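Local coordinates for capsid polyprotein (Turkey astrovirus 2, PDB 3TS3) that forms the icosahedral shell of the avian astrovirus particle, its projection domain, the part described here, building the surface spike, at the interface of chains A and B. Sequence-based numbering; all coordinates share one arbitrary frame. Chains: chain A/B, Capsid polyprotein.

Contact 1: the interface of chains A and B. Residues chain A 41-44, 177-179; chain B 206-208.
B:Phe208, the last residue of this fragment, enters chain A between the loop A:Ala41 to A:Thr44 and the turn A:Ala177 to A:Tyr179; this is the astrovirus capsid spike (projection) domain, and its residues 206 to 208 make the contact from chain B. The phenylalanine carries much of it, with 144 Å² hidden by chain A. With CG anti to the backbone N (chi1 -166°), its ring is carried along between the two segments. A:Gln178 CA sits over one face, toward the rim, 4.0 Å from the ring centroid, a CH-pi contact. The methyl A:Ala42 CB lies 3.8 Å from B:Phe208 CD1, and at the tip A:Thr44 CG2 meets CZ, the two side chains crossing at about a right angle. The carbonyls A:Ala177 O and A:Thr43 O each lie 3.5 Å from B:Phe208 CE1. Two residues earlier in chain B, B:Val206 CG1 touches A:Tyr179 CB at 3.9 Å and also reaches A:Ala42 CB.

A backbone bond and a parallel beta bridge, A:Ala41 with B:Gln207, would fix the register: A:Ala42 N donates to B:Gln207 O at 2.8 Å, with 158° at the hydrogen.

Water adds a further polar link: water 1 lies 2.7 Å from B:Val206 O and 3.0 Å from A:Gln178 O, while its contact with A:Tyr179 O is weak.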
# COMPACT_ATOMS: atom_id res chain seq x y z
N ALA A 41 11.24 6.65 -2.99
CA ALA A 41 12.01 7.46 -3.91
C ALA A 41 13.35 6.79 -4.15
O ALA A 41 13.93 6.22 -3.24
CB ALA A 41 12.19 8.86 -3.37
N ALA A 42 13.80 6.86 -5.39
CA ALA A 42 15.06 6.26 -5.79
C ALA A 42 15.98 7.28 -6.43
O ALA A 42 15.53 8.25 -7.01
CB ALA A 42 14.82 5.12 -6.77
N THR A 43 17.28 7.01 -6.33
CA THR A 43 18.31 7.80 -6.96
C THR A 43 19.21 6.84 -7.71
O THR A 43 18.98 5.64 -7.73
CB THR A 43 19.17 8.59 -5.97
OG1 THR A 43 19.94 7.68 -5.18
CG2 THR A 43 18.32 9.47 -5.08
N THR A 44 20.23 7.40 -8.33
CA THR A 44 21.18 6.63 -9.10
C THR A 44 21.96 5.66 -8.22
O THR A 44 22.57 4.74 -8.72
CB THR A 44 22.14 7.55 -9.88
OG1 THR A 44 22.62 8.58 -9.02
CG2 THR A 44 21.41 8.17 -11.05
N ALA A 177 16.67 1.12 -14.77
CA ALA A 177 17.60 2.19 -14.45
C ALA A 177 16.88 3.34 -13.76
O ALA A 177 17.45 4.00 -12.92
CB ALA A 177 18.32 2.67 -15.70
N GLN A 178 15.64 3.57 -14.14
CA GLN A 178 14.81 4.60 -13.54
C GLN A 178 13.72 4.01 -12.66
O GLN A 178 12.73 4.66 -12.36
CB GLN A 178 14.22 5.54 -14.59
CG GLN A 178 15.25 6.42 -15.29
CD GLN A 178 15.47 6.04 -16.75
OE1 GLN A 178 15.75 4.89 -17.08
NE2 GLN A 178 15.33 7.03 -17.63
N TYR A 179 13.89 2.75 -12.29
CA TYR A 179 12.92 2.05 -11.43
C TYR A 179 11.55 1.92 -12.09
O TYR A 179 10.55 1.75 -11.42
CB TYR A 179 12.87 2.67 -10.02
CG TYR A 179 13.91 2.06 -9.15
CD1 TYR A 179 15.22 2.51 -9.18
CD2 TYR A 179 13.62 0.97 -8.36
CE1 TYR A 179 16.19 1.91 -8.42
CE2 TYR A 179 14.59 0.37 -7.59
CZ TYR A 179 15.87 0.85 -7.63
OH TYR A 179 16.84 0.25 -6.88
N VAL B 206 7.41 3.91 -8.09
CA VAL B 206 8.56 4.48 -7.40
C VAL B 206 8.91 5.82 -8.05
O VAL B 206 8.87 5.93 -9.26
CB VAL B 206 9.79 3.55 -7.52
CG1 VAL B 206 11.04 4.21 -6.95
CG2 VAL B 206 9.51 2.20 -6.86
N GLN B 207 9.24 6.81 -7.24
CA GLN B 207 9.66 8.12 -7.75
C GLN B 207 11.15 8.09 -8.07
O GLN B 207 11.94 7.62 -7.28
CB GLN B 207 9.36 9.20 -6.71
CG GLN B 207 9.85 10.61 -7.04
CD GLN B 207 9.71 11.54 -5.84
OE1 GLN B 207 9.77 11.10 -4.70
NE2 GLN B 207 9.50 12.81 -6.10
N PHE B 208 11.54 8.59 -9.24
CA PHE B 208 12.95 8.67 -9.57
C PHE B 208 13.30 10.10 -9.91
O PHE B 208 12.85 10.60 -10.92
CB PHE B 208 13.31 7.76 -10.75
CG PHE B 208 14.79 7.55 -10.92
CD1 PHE B 208 15.43 6.53 -10.26
CD2 PHE B 208 15.54 8.40 -11.70
CE1 PHE B 208 16.78 6.34 -10.39
CE2 PHE B 208 16.90 8.22 -11.83
CZ PHE B 208 17.51 7.20 -11.17
O HOH W 1 9.81 4.80 -11.53

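Contact 2: the interface of chains A and B. Residues chain A 4-7, 85; chain B 19, 96-99.
A:Pro5 and A:Leu6 press against B:Val96, B:Val98 and B:Tyr19, and this is the tightly packed part of the contact. The proline ring, which follows a cis peptide bond, touches two groups with its CG: it lies 3.6 Å from the methyl B:Val96 CG2, the side chains crossing at about a right angle, and equally near B:Tyr19 CE2. A:Pro5 CD meets the tyrosine at its edge, in the ring plane, not over a face. B:Tyr19 CG stands between the backbone N and the carbonyl carbon (chi1 57°), which brings that edge to the proline. The ring is steadied within chain B, since its hydroxyl B:Tyr19 OH donates to B:Met99 O at 2.7 Å, on a carbonyl lone pair, and B:Met99 CG lies above one face. Next along the chain, A:Leu6 N donates to B:Val98 O at 2.9 Å, with 163° at the hydrogen. The side chains of this pair run alongside each other and point the same way, A:Leu6 CD1 reaching B:Val98 CB at 3.7 Å.

Toward A:Thr85 the contact is looser and watered: 12 Å² of this residue is hidden, against 52 Å² of A:Pro5. Its methyl CG2 rests near B:Gly97 CA, and water 2 joins the two backbones, 2.8 Å from A:Thr85 O and 3.0 Å from B:Val98 N.

In the fold, the N-terminal segment of chain A, leading into the 3-10 helix 6-8, thus lies against the start of strand 98-101 of chain B and the loop before it.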
# COMPACT_ATOMS: atom_id res chain seq x y z
N LEU A 4 -3.47 17.34 4.69
CA LEU A 4 -3.34 16.76 3.35
C LEU A 4 -2.82 17.83 2.39
O LEU A 4 -3.33 18.93 2.38
CB LEU A 4 -4.69 16.24 2.85
CG LEU A 4 -5.32 15.05 3.59
CD1 LEU A 4 -6.63 14.69 2.94
CD2 LEU A 4 -4.38 13.85 3.58
N PRO A 5 -1.80 17.52 1.60
CA PRO A 5 -1.15 16.20 1.54
C PRO A 5 -0.34 15.86 2.79
O PRO A 5 0.24 16.74 3.41
CB PRO A 5 -0.23 16.30 0.32
CG PRO A 5 -0.45 17.62 -0.29
CD PRO A 5 -1.23 18.47 0.64
N LEU A 6 -0.26 14.57 3.11
CA LEU A 6 0.34 14.12 4.36
C LEU A 6 1.80 14.51 4.55
O LEU A 6 2.18 14.79 5.66
CB LEU A 6 0.17 12.61 4.56
CG LEU A 6 -1.09 12.09 5.24
CD1 LEU A 6 -0.93 10.60 5.48
CD2 LEU A 6 -1.32 12.80 6.56
N PRO A 7 2.59 14.56 3.49
CA PRO A 7 3.99 14.94 3.66
C PRO A 7 4.09 16.35 4.23
O PRO A 7 5.08 16.68 4.86
CB PRO A 7 4.55 14.87 2.24
CG PRO A 7 3.72 13.81 1.59
CD PRO A 7 2.33 14.06 2.13
N THR A 85 6.81 10.10 1.59
CA THR A 85 5.43 9.64 1.47
C THR A 85 5.01 8.49 2.38
O THR A 85 3.84 8.15 2.45
CB THR A 85 5.11 9.26 0.02
OG1 THR A 85 5.74 8.02 -0.32
CG2 THR A 85 5.61 10.34 -0.92
N TYR B 19 -3.92 16.30 -7.11
CA TYR B 19 -3.30 17.63 -7.15
C TYR B 19 -1.82 17.56 -6.79
O TYR B 19 -1.35 16.58 -6.23
CB TYR B 19 -4.06 18.60 -6.25
CG TYR B 19 -4.14 18.12 -4.83
CD1 TYR B 19 -5.18 17.32 -4.40
CD2 TYR B 19 -3.16 18.45 -3.93
CE1 TYR B 19 -5.23 16.88 -3.11
CE2 TYR B 19 -3.21 18.01 -2.64
CZ TYR B 19 -4.24 17.22 -2.24
OH TYR B 19 -4.29 16.77 -0.94
N VAL B 96 3.88 13.96 -3.90
CA VAL B 96 2.81 14.51 -3.09
C VAL B 96 2.32 13.58 -1.96
O VAL B 96 1.73 14.02 -0.99
CB VAL B 96 1.63 14.99 -3.99
CG1 VAL B 96 0.84 13.82 -4.54
CG2 VAL B 96 0.74 15.93 -3.25
N GLY B 97 2.59 12.29 -2.09
CA GLY B 97 2.17 11.30 -1.10
C GLY B 97 0.66 11.14 -0.96
O GLY B 97 -0.06 11.20 -1.95
N VAL B 98 0.18 10.92 0.25
CA VAL B 98 -1.25 10.74 0.46
C VAL B 98 -1.96 12.08 0.33
O VAL B 98 -1.65 13.01 1.04
CB VAL B 98 -1.53 10.14 1.86
CG1 VAL B 98 -3.02 10.23 2.21
CG2 VAL B 98 -1.06 8.70 1.92
N MET B 99 -2.90 12.16 -0.61
CA MET B 99 -3.47 13.43 -0.87
C MET B 99 -5.02 13.42 -0.78
O MET B 99 -5.66 14.46 -0.72
CB MET B 99 -2.92 14.13 -2.13
CG MET B 99 -2.89 13.31 -3.42
SD MET B 99 -4.50 13.29 -4.25
CE MET B 99 -4.44 11.70 -5.06
O HOH W 2 2.18 10.43 2.38

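Contact 3: the interface of chains A and B. Residues chain A 149, 183-185; chain B 149, 185-186.
Water 4 is gripped by both chains of the astrovirus spike domain. It lies 2.8 Å from the hydroxyl B:Thr149 OG1. From chain A, the carbonyl A:Met184 O approaches water 4 to 2.9 Å. B:Tyr186 N is 3.0 Å from the same water, with 167° at the hydrogen. No direct polar bond joins the chains in this patch, so the polar links found are carried by water. Water 3 makes a second one, 2.7 Å from the phenol oxygen B:Tyr186 OH and 2.8 Å from A:Leu185 O. It lies at the edge of the tyrosine ring, in its plane. The CE2 side of that ring runs beside the backbone of chain A, with CE2 3.6 Å from A:Leu185 C; CG is anti to the carbonyl carbon (chi1 -77°), which carries the ring toward A:Met184 and A:Leu185.

Carbon contacts lie alongside. The two copies of residue 185 meet near the two-fold axis, A:Leu185 CD2 lying 4.0 Å from B:Leu185 CD2, with the side chains parallel and pointing the same way. Two polar atoms also sit next to carbon: B:Thr149 OG1 beside A:Leu185 CD2, and A:Met184 O beside the methyl B:Thr149 CG2. B:Thr149 CB packs 3.8 Å from A:Lys183 CB, the lysine touching through the base of its chain.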
# COMPACT_ATOMS: atom_id res chain seq x y z
N THR A 149 4.48 -9.00 0.74
CA THR A 149 3.30 -9.86 0.76
C THR A 149 3.56 -11.26 0.22
O THR A 149 2.71 -12.12 0.33
CB THR A 149 2.10 -9.19 0.08
OG1 THR A 149 2.52 -8.57 -1.14
CG2 THR A 149 1.53 -8.12 1.01
N LYS A 183 7.06 -2.80 -9.48
CA LYS A 183 5.72 -2.54 -8.98
C LYS A 183 5.78 -2.88 -7.49
O LYS A 183 5.88 -4.03 -7.11
CB LYS A 183 4.69 -3.40 -9.73
CG LYS A 183 4.86 -3.51 -11.26
CD LYS A 183 4.91 -2.18 -12.01
CE LYS A 183 4.96 -2.40 -13.53
NZ LYS A 183 5.50 -1.24 -14.29
N MET A 184 5.75 -1.86 -6.65
CA MET A 184 5.91 -2.04 -5.21
C MET A 184 4.81 -2.83 -4.53
O MET A 184 3.66 -2.75 -4.91
CB MET A 184 6.02 -0.69 -4.50
CG MET A 184 7.27 0.06 -4.78
SD MET A 184 8.73 -0.76 -4.09
CE MET A 184 8.28 -0.93 -2.40
N LEU A 185 5.20 -3.53 -3.49
CA LEU A 185 4.31 -4.33 -2.66
C LEU A 185 4.28 -3.72 -1.27
O LEU A 185 5.15 -2.95 -0.91
CB LEU A 185 4.82 -5.76 -2.54
CG LEU A 185 5.01 -6.55 -3.84
CD1 LEU A 185 5.57 -7.93 -3.53
CD2 LEU A 185 3.71 -6.66 -4.59
N THR B 149 -1.01 -4.58 -8.92
CA THR B 149 0.35 -4.50 -9.40
C THR B 149 0.71 -5.63 -10.36
O THR B 149 1.76 -5.61 -10.96
CB THR B 149 1.36 -4.38 -8.26
OG1 THR B 149 1.02 -5.28 -7.20
CG2 THR B 149 1.35 -2.95 -7.72
N LEU B 185 -2.77 -6.17 -2.35
CA LEU B 185 -1.85 -5.49 -3.23
C LEU B 185 -2.34 -4.06 -3.38
O LEU B 185 -3.48 -3.75 -3.09
CB LEU B 185 -1.84 -6.14 -4.62
CG LEU B 185 -1.46 -7.62 -4.71
CD1 LEU B 185 -1.61 -8.11 -6.13
CD2 LEU B 185 -0.05 -7.84 -4.23
N TYR B 186 -1.43 -3.21 -3.83
CA TYR B 186 -1.78 -1.84 -4.15
C TYR B 186 -2.63 -1.86 -5.41
O TYR B 186 -2.46 -2.73 -6.26
CB TYR B 186 -0.52 -1.02 -4.46
CG TYR B 186 0.32 -0.57 -3.30
CD1 TYR B 186 -0.07 0.48 -2.49
CD2 TYR B 186 1.54 -1.16 -3.05
CE1 TYR B 186 0.72 0.92 -1.46
CE2 TYR B 186 2.33 -0.74 -2.01
CZ TYR B 186 1.93 0.29 -1.22
OH TYR B 186 2.73 0.71 -0.20
O HOH W 3 4.99 -0.57 0.63
O HOH W 4 1.23 -4.33 -4.57

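The C-alpha centres of contact 1 lie about 16 Å from contact 3 and about 19 Å from contact 2, and contacts 2 and 3 are also about 19 Å apart. They share no residue, but contacts 1 and 3 both draw on the loop between strands 164-171 and 187-189 of chain A. All three recur with the chains exchanged, and contact 3 lies at the axis, where residues 149 and 185 of both chains appear. The two-fold interface therefore brings together both chain ends and a loop region near the axis, which is consistent with a dimeric spike, although the coordinates alone do not prove that assembly on the virion.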